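Local coordinates for rieske iron-sulfur protein soxF (Sulfolobus acidocaldarius, PDB 1JM1) that binds a [2Fe-2S] cluster and probably passes electrons through it in the archaeal respiratory chain, at residues G70-I75 against I150-Y155. Residues are numbered along the deposited sequence; the frame is centred on the assembly and turned at random.
Sequences GPLGQI and IVILDY
A 2.9 Å hydrogen bond from Q74 N to P71 O closes the turn that presents L72 and I75 to I152. The turn follows a cis peptide bond between G70 and P71, and P71 to Q74 wind as in a helix. No hydrogen bond links the turn to strand 151-155, and the contact is wholly apolar: three methyl groups meet in a triangle, with CD1 of I152 as the shared corner. I152 CD1 lies 3.5 Å from L72 CD2 and 3.4 Å from I75 CD1, while L72 CD2 and I75 CD1 are themselves 4.0 Å apart. The two isoleucines reach for each other tip to tip. The leucine instead comes at an oblique angle and touches with one branch, L72 CD1 standing 5.4 Å from I152 CD1. The extended form of I152, with CD1 anti to CA (chi2 162°), carries its end methyl this far from the strand. Both methyl contacts are shorter than usual for carbon, but I152 has a second conformer, which makes any inference of strain doubtful. The backbones stay well separated, L72 CA being 9.3 Å from I152 CA. L72 also packs on F10, P181 and Q182, and I75 O accepts a hydrogen bond from N62 ND2. Within the Rieske [2Fe-2S] domain but away from the cluster site, the contact joins the loop between strands 59-61 and 77-79 to strand 151-155, an outermost strand of a three-stranded antiparallel sheet, where the I152 backbone is hydrogen-bonded to V165 and G166 of the central strand 161-167, with 13-17 beyond it.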
loop_
_atom_site.group_PDB
_atom_site.type_symbol
_atom_site.label_atom_id
_atom_site.label_comp_id
_atom_site.label_asym_id
_atom_site.label_seq_id
_atom_site.Cartn_x
_atom_site.Cartn_y
_atom_site.Cartn_z
ATOM N N GLY A 70 20.280 -0.366 4.601
ATOM C CA GLY A 70 20.147 -0.453 3.104
ATOM C C GLY A 70 20.179 -1.920 2.777
ATOM O O GLY A 70 20.578 -2.727 3.644
ATOM N N PRO A 71 19.703 -2.349 1.601
ATOM C CA PRO A 71 19.249 -1.450 0.541
ATOM C C PRO A 71 17.867 -0.926 0.731
ATOM O O PRO A 71 17.575 0.154 0.153
ATOM C CB PRO A 71 19.344 -2.361 -0.751
ATOM C CG PRO A 71 19.388 -3.706 -0.206
ATOM C CD PRO A 71 19.866 -3.742 1.211
ATOM N N LEU A 72 16.922 -1.583 1.440
ATOM C CA LEU A 72 15.552 -1.049 1.514
ATOM C C LEU A 72 15.521 0.318 2.181
ATOM O O LEU A 72 14.703 1.154 1.806
ATOM C CB LEU A 72 14.610 -2.048 2.193
ATOM C CG LEU A 72 14.360 -3.298 1.419
ATOM C CD1 LEU A 72 13.573 -4.310 2.232
ATOM C CD2 LEU A 72 13.540 -2.974 0.135
ATOM N N GLY A 73 16.391 0.542 3.154
ATOM C CA GLY A 73 16.478 1.826 3.804
ATOM C C GLY A 73 17.130 2.912 2.971
ATOM O O GLY A 73 17.083 4.085 3.342
ATOM N N GLN A 74 17.761 2.545 1.861
ATOM C CA GLN A 74 18.435 3.508 1.004
ATOM C C GLN A 74 17.545 4.008 -0.111
ATOM O O GLN A 74 17.919 4.907 -0.867
ATOM C CB GLN A 74 19.727 2.907 0.466
ATOM C CG GLN A 74 20.615 3.931 -0.202
ATOM C CD GLN A 74 22.017 3.425 -0.451
ATOM O OE1 GLN A 74 22.211 2.175 -0.492
ATOM N NE2 GLN A 74 22.959 4.328 -0.671
ATOM N N ILE A 75 16.352 3.457 -0.263
ATOM C CA ILE A 75 15.422 3.921 -1.308
ATOM C C ILE A 75 14.985 5.341 -0.916
ATOM O O ILE A 75 14.479 5.584 0.173
ATOM C CB ILE A 75 14.225 2.974 -1.416
ATOM C CG1 ILE A 75 14.686 1.604 -1.918
ATOM C CG2 ILE A 75 13.158 3.567 -2.301
ATOM C CD1 ILE A 75 13.594 0.534 -1.832
ATOM N N ILE A 150 4.863 1.336 2.597
ATOM C CA ILE A 150 4.755 1.174 1.158
ATOM C C ILE A 150 5.251 -0.211 0.767
ATOM O O ILE A 150 6.288 -0.669 1.242
ATOM C CB ILE A 150 5.559 2.273 0.411
ATOM C CG1 ILE A 150 4.947 3.631 0.714
ATOM C CG2 ILE A 150 5.644 2.002 -1.078
ATOM C CD1 ILE A 150 5.826 4.813 0.284
ATOM N N VAL A 151 4.512 -0.850 -0.137
ATOM C CA VAL A 151 4.922 -2.078 -0.779
ATOM C C VAL A 151 5.601 -1.680 -2.099
ATOM O O VAL A 151 4.990 -1.046 -2.967
ATOM C CB VAL A 151 3.731 -3.006 -1.023
ATOM C CG1 VAL A 151 4.206 -4.275 -1.766
ATOM C CG2 VAL A 151 3.055 -3.362 0.290
ATOM N N ILE A 152 6.868 -2.038 -2.210
ATOM C CA ILE A 152 7.669 -1.715 -3.403
ATOM C C ILE A 152 7.237 -2.659 -4.521
ATOM O O ILE A 152 7.136 -3.871 -4.312
ATOM C CB ILE A 152 9.152 -1.803 -3.074
ATOM C CG1 ILE A 152 9.473 -0.918 -1.861
ATOM C CG2 ILE A 152 9.977 -1.459 -4.322
ATOM C CD1 ILE A 152 10.807 -1.361 -1.281
ATOM N N LEU A 153 6.960 -2.081 -5.698
ATOM C CA LEU A 153 6.519 -2.805 -6.851
ATOM C C LEU A 153 7.549 -2.788 -7.943
ATOM O O LEU A 153 8.360 -1.869 -8.064
ATOM C CB LEU A 153 5.216 -2.177 -7.384
ATOM C CG LEU A 153 4.046 -2.089 -6.417
ATOM C CD1 LEU A 153 2.874 -1.374 -7.097
ATOM C CD2 LEU A 153 3.627 -3.478 -5.911
ATOM N N ASP A 154 7.463 -3.790 -8.806
ATOM C CA ASP A 154 8.267 -3.911 -10.025
ATOM C C ASP A 154 7.310 -4.336 -11.147
ATOM O O ASP A 154 6.654 -5.391 -11.047
ATOM C CB ASP A 154 9.379 -4.902 -9.836
ATOM C CG ASP A 154 10.325 -5.027 -11.007
ATOM O OD1 ASP A 154 10.396 -4.099 -11.811
ATOM O OD2 ASP A 154 11.098 -6.006 -11.047
ATOM N N TYR A 155 7.293 -3.643 -12.247
ATOM C CA TYR A 155 6.501 -3.963 -13.416
ATOM C C TYR A 155 7.427 -4.612 -14.459
ATOM O O TYR A 155 8.438 -4.042 -14.841
ATOM C CB TYR A 155 5.862 -2.661 -13.953
ATOM C CG TYR A 155 5.182 -2.789 -15.279
ATOM C CD1 TYR A 155 3.917 -3.400 -15.425
ATOM C CD2 TYR A 155 5.746 -2.263 -16.409
ATOM C CE1 TYR A 155 3.291 -3.464 -16.661
ATOM C CE2 TYR A 155 5.132 -2.351 -17.634
ATOM C CZ TYR A 155 3.944 -2.988 -17.777
ATOM O OH TYR A 155 3.295 -3.153 -18.995
#